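PDB 1VLP: nicotinate phosphoribosyltransferase from Saccharomyces cerevisiae, which catalyses the first step of NAD biosynthesis from nicotinic acid, the ATP-dependent formation of nicotinate ribonucleotide from nicotinate and phosphoribosyl diphosphate. Local coordinates for residues Leu197-Met208 with Thr225-Val236. Sequence-based numbering, arbitrary orientation.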
loop_
_atom_site.group_PDB
_atom_site.type_symbol
_atom_site.label_atom_id
_atom_site.label_comp_id
_atom_site.label_asym_id
_atom_site.label_seq_id
_atom_site.Cartn_x
_atom_site.Cartn_y
_atom_site.Cartn_z
ATOM N N LEU A 197 13.366 3.261 8.486
ATOM C CA LEU A 197 13.291 4.568 7.770
ATOM C C LEU A 197 14.604 4.854 7.049
ATOM O O LEU A 197 14.601 5.179 5.877
ATOM C CB LEU A 197 12.951 5.655 8.763
ATOM C CG LEU A 197 12.858 7.078 8.196
ATOM C CD1 LEU A 197 11.791 7.215 7.181
ATOM C CD2 LEU A 197 12.591 7.996 9.381
ATOM N N LYS A 198 15.721 4.583 7.727
ATOM C CA LYS A 198 17.030 4.801 7.155
ATOM C C LYS A 198 17.222 3.931 5.921
ATOM O O LYS A 198 17.826 4.398 4.961
ATOM C CB LYS A 198 18.105 4.523 8.183
ATOM C CG LYS A 198 19.482 4.582 7.656
ATOM C CD LYS A 198 20.511 4.413 8.744
ATOM C CE LYS A 198 21.885 4.167 8.168
ATOM N NZ LYS A 198 22.992 4.370 9.178
ATOM N N ALA A 199 16.740 2.681 5.948
ATOM C CA ALA A 199 16.886 1.746 4.800
ATOM C C ALA A 199 16.198 2.334 3.592
ATOM O O ALA A 199 16.726 2.339 2.484
ATOM C CB ALA A 199 16.298 0.338 5.110
ATOM N N GLN A 200 14.979 2.787 3.797
ATOM C CA GLN A 200 14.248 3.390 2.685
ATOM C C GLN A 200 14.940 4.665 2.162
ATOM O O GLN A 200 15.047 4.849 0.964
ATOM C CB GLN A 200 12.780 3.627 3.067
ATOM C CG GLN A 200 11.891 4.156 1.902
ATOM C CD GLN A 200 10.425 4.147 2.265
ATOM O OE1 GLN A 200 10.104 4.370 3.395
ATOM N NE2 GLN A 200 9.522 3.974 1.275
ATOM N N ASP A 201 15.426 5.516 3.052
ATOM C CA ASP A 201 16.193 6.681 2.637
ATOM C C ASP A 201 17.443 6.340 1.792
ATOM O O ASP A 201 17.741 6.993 0.779
ATOM C CB ASP A 201 16.578 7.512 3.839
ATOM C CG ASP A 201 17.276 8.803 3.428
ATOM O OD1 ASP A 201 16.601 9.703 2.863
ATOM O OD2 ASP A 201 18.479 8.887 3.651
ATOM N N LEU A 202 18.157 5.285 2.196
ATOM C CA LEU A 202 19.337 4.865 1.436
ATOM C C LEU A 202 18.971 4.347 0.062
ATOM O O LEU A 202 19.661 4.655 -0.897
ATOM C CB LEU A 202 20.139 3.807 2.187
ATOM C CG LEU A 202 20.934 4.299 3.379
ATOM C CD1 LEU A 202 21.443 3.066 4.098
ATOM C CD2 LEU A 202 22.030 5.224 2.901
ATOM N N ILE A 203 17.886 3.580 -0.060
ATOM C CA ILE A 203 17.451 3.101 -1.379
ATOM C C ILE A 203 16.921 4.254 -2.258
ATOM O O ILE A 203 17.154 4.269 -3.455
ATOM C CB ILE A 203 16.591 1.811 -1.314
ATOM C CG1 ILE A 203 15.197 2.077 -0.815
ATOM C CG2 ILE A 203 17.330 0.728 -0.542
ATOM C CD1 ILE A 203 14.273 2.592 -1.892
HETATM N N MSE A 204 16.324 5.267 -1.643
HETATM C CA MSE A 204 15.932 6.479 -2.383
HETATM C C MSE A 204 17.170 7.155 -2.966
HETATM O O MSE A 204 17.193 7.565 -4.142
HETATM C CB MSE A 204 15.169 7.462 -1.494
HETATM C CG MSE A 204 13.705 7.110 -1.183
HETATM SE SE MSE A 204 12.604 6.828 -2.793
HETATM C CE MSE A 204 12.797 8.659 -3.594
ATOM N N GLN A 205 18.198 7.296 -2.135
ATOM C CA GLN A 205 19.533 7.772 -2.589
ATOM C C GLN A 205 20.067 7.004 -3.775
ATOM O O GLN A 205 20.538 7.631 -4.757
ATOM C CB GLN A 205 20.537 7.778 -1.431
ATOM C CG GLN A 205 20.238 8.816 -0.394
ATOM C CD GLN A 205 21.309 8.815 0.705
ATOM O OE1 GLN A 205 22.488 8.785 0.391
ATOM N NE2 GLN A 205 20.897 8.803 1.971
ATOM N N GLY A 206 19.951 5.675 -3.742
ATOM C CA GLY A 206 20.449 4.820 -4.856
ATOM C C GLY A 206 19.721 4.991 -6.152
ATOM O O GLY A 206 20.322 5.133 -7.236
ATOM N N ILE A 207 18.415 5.074 -6.028
ATOM C CA ILE A 207 17.519 5.285 -7.177
ATOM C C ILE A 207 17.869 6.645 -7.796
ATOM O O ILE A 207 18.091 6.740 -9.011
ATOM C CB ILE A 207 16.023 5.176 -6.779
ATOM C CG1 ILE A 207 15.648 3.714 -6.424
ATOM C CG2 ILE A 207 15.102 5.721 -7.926
ATOM C CD1 ILE A 207 14.342 3.545 -5.686
HETATM N N MSE A 208 17.949 7.692 -6.978
HETATM C CA MSE A 208 18.196 9.022 -7.528
HETATM C C MSE A 208 19.605 9.071 -8.146
HETATM O O MSE A 208 19.813 9.756 -9.120
HETATM C CB MSE A 208 18.065 10.102 -6.466
HETATM C CG MSE A 208 16.661 10.227 -5.865
HETATM SE SE MSE A 208 15.205 10.121 -7.155
HETATM C CE MSE A 208 15.602 11.823 -8.172
ATOM N N THR A 225 7.573 7.859 -6.000
ATOM C CA THR A 225 7.470 6.982 -4.830
ATOM C C THR A 225 6.094 7.119 -4.233
ATOM O O THR A 225 5.480 8.205 -4.256
ATOM C CB THR A 225 8.563 7.251 -3.741
ATOM O OG1 THR A 225 8.322 6.454 -2.565
ATOM C CG2 THR A 225 8.679 8.679 -3.422
ATOM N N SER A 226 5.610 6.009 -3.693
ATOM C CA SER A 226 4.384 6.091 -2.901
ATOM C C SER A 226 4.525 6.898 -1.612
ATOM O O SER A 226 3.539 7.389 -1.072
ATOM C CB SER A 226 3.786 4.726 -2.610
ATOM O OG SER A 226 4.539 4.009 -1.681
ATOM N N ASN A 227 5.737 7.044 -1.103
ATOM C CA ASN A 227 5.936 7.694 0.174
ATOM C C ASN A 227 5.986 9.208 -0.032
ATOM O O ASN A 227 6.932 9.764 -0.655
ATOM C CB ASN A 227 7.206 7.164 0.820
ATOM C CG ASN A 227 7.408 7.705 2.221
ATOM O OD1 ASN A 227 7.636 8.901 2.405
ATOM N ND2 ASN A 227 7.297 6.830 3.228
ATOM N N ILE A 228 4.970 9.879 0.478
ATOM C CA ILE A 228 4.816 11.280 0.184
ATOM C C ILE A 228 5.990 12.077 0.751
ATOM O O ILE A 228 6.471 13.034 0.095
ATOM C CB ILE A 228 3.490 11.829 0.746
ATOM C CG1 ILE A 228 2.282 11.013 0.304
ATOM C CG2 ILE A 228 3.285 13.256 0.337
ATOM C CD1 ILE A 228 1.044 11.416 1.071
ATOM N N LEU A 229 6.479 11.690 1.943
ATOM C CA LEU A 229 7.597 12.418 2.563
ATOM C C LEU A 229 8.874 12.315 1.710
ATOM O O LEU A 229 9.551 13.324 1.525
ATOM C CB LEU A 229 7.885 11.906 3.988
ATOM C CG LEU A 229 8.770 12.810 4.842
ATOM C CD1 LEU A 229 8.135 14.162 4.986
ATOM C CD2 LEU A 229 8.947 12.227 6.163
ATOM N N PHE A 230 9.167 11.115 1.222
ATOM C CA PHE A 230 10.339 10.897 0.345
ATOM C C PHE A 230 10.141 11.522 -1.011
ATOM O O PHE A 230 11.099 11.987 -1.606
ATOM C CB PHE A 230 10.700 9.434 0.231
ATOM C CG PHE A 230 11.411 8.893 1.462
ATOM C CD1 PHE A 230 12.597 9.467 1.865
ATOM C CD2 PHE A 230 10.919 7.827 2.181
ATOM C CE1 PHE A 230 13.301 8.994 2.962
ATOM C CE2 PHE A 230 11.619 7.330 3.353
ATOM C CZ PHE A 230 12.805 7.936 3.723
ATOM N N ALA A 231 8.909 11.527 -1.534
ATOM C CA ALA A 231 8.631 12.257 -2.789
ATOM C C ALA A 231 9.042 13.740 -2.619
ATOM O O ALA A 231 9.739 14.319 -3.436
ATOM C CB ALA A 231 7.235 12.197 -3.077
ATOM N N LYS A 232 8.585 14.328 -1.521
ATOM C CA LYS A 232 8.891 15.733 -1.197
ATOM C C LYS A 232 10.398 15.943 -1.044
ATOM O O LYS A 232 10.948 16.896 -1.610
ATOM C CB LYS A 232 8.143 16.160 0.059
ATOM C CG LYS A 232 8.264 17.663 0.414
ATOM C CD LYS A 232 7.332 17.934 1.609
ATOM C CE LYS A 232 7.292 19.399 1.949
ATOM N NZ LYS A 232 8.628 19.852 2.395
ATOM N N LYS A 233 11.048 15.080 -0.273
ATOM C CA LYS A 233 12.459 15.179 -0.006
ATOM C C LYS A 233 13.340 15.123 -1.279
ATOM O O LYS A 233 14.264 15.920 -1.442
ATOM C CB LYS A 233 12.898 14.076 0.926
ATOM C CG LYS A 233 14.365 14.157 1.357
ATOM C CD LYS A 233 14.716 13.200 2.403
ATOM C CE LYS A 233 16.219 13.274 2.679
ATOM N NZ LYS A 233 16.688 12.331 3.742
ATOM N N TYR A 234 13.049 14.166 -2.151
ATOM C CA TYR A 234 13.883 13.852 -3.335
ATOM C C TYR A 234 13.400 14.508 -4.616
ATOM O O TYR A 234 14.040 14.373 -5.695
ATOM C CB TYR A 234 14.044 12.326 -3.452
ATOM C CG TYR A 234 14.975 11.843 -2.383
ATOM C CD1 TYR A 234 16.348 11.966 -2.526
ATOM C CD2 TYR A 234 14.494 11.215 -1.238
ATOM C CE1 TYR A 234 17.230 11.552 -1.541
ATOM C CE2 TYR A 234 15.377 10.802 -0.209
ATOM C CZ TYR A 234 16.744 10.970 -0.370
ATOM O OH TYR A 234 17.618 10.553 0.616
ATOM N N GLY A 235 12.336 15.307 -4.497
ATOM C CA GLY A 235 11.836 16.103 -5.597
ATOM C C GLY A 235 11.218 15.314 -6.725
ATOM O O GLY A 235 11.328 15.709 -7.888
ATOM N N VAL A 236 10.538 14.230 -6.375
ATOM C CA VAL A 236 9.823 13.373 -7.334
ATOM C C VAL A 236 8.343 13.317 -7.000
ATOM O O VAL A 236 7.899 13.776 -5.930
ATOM C CB VAL A 236 10.491 11.957 -7.428
ATOM C CG1 VAL A 236 11.978 12.087 -7.824
ATOM C CG2 VAL A 236 10.387 11.177 -6.158
HETATM O O HOH W 1 19.373 11.296 3.629
#
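The rings of Phe230 and Tyr234, one turn apart on helix 228-234, pack as knobs into holes of segment 197-208. Selenomethionine Met204 offers each ring a CH2 of its unbranched chain in a CH-pi contact: CG over one face of Phe230, 4.3 Å from the centroid, CB over one face of Tyr234; bends at chi2 and chi3 bring CE back against Tyr234 CB (3.9 Å). On the opposite face of Tyr234, toward its rim, lies CG of neighbouring Lys233, while Asp201 OD1 sits at the edge of both rings. Gln200 OE1 meets the Phe230 edge, 3.3 Å from CE2, and accepts a hydrogen bond from Arg194 NH1. Segment 197-208 and helix 228-234 cross at -42°; outermost strand 222-225 of the parallel sheet leads into the latter, and Asn227 is its N-cap, the short side chain placing OD1 to accept from Phe230 N at 2.9 Å. With CG beside its carbonyl carbon (chi1 -175°), Asp201 brings OD1 to Tyr234 OH at 2.6 Å and, in a salt bridge, to Lys233 NZ at 2.8 Å, the donors arriving from opposite faces of the carboxylate. Replacing Asp201 with an alanine would probably leave the Lys233 ammonium without its countercharge and Tyr234 OH without its acceptor. One turn beyond Met204, Met208 CE touches Val236 CG1 at 3.7 Å. Asp201 OD2 accepts from Gln205 NE2 and from a water that accepts from Lys233 NZ at 2.9 Å.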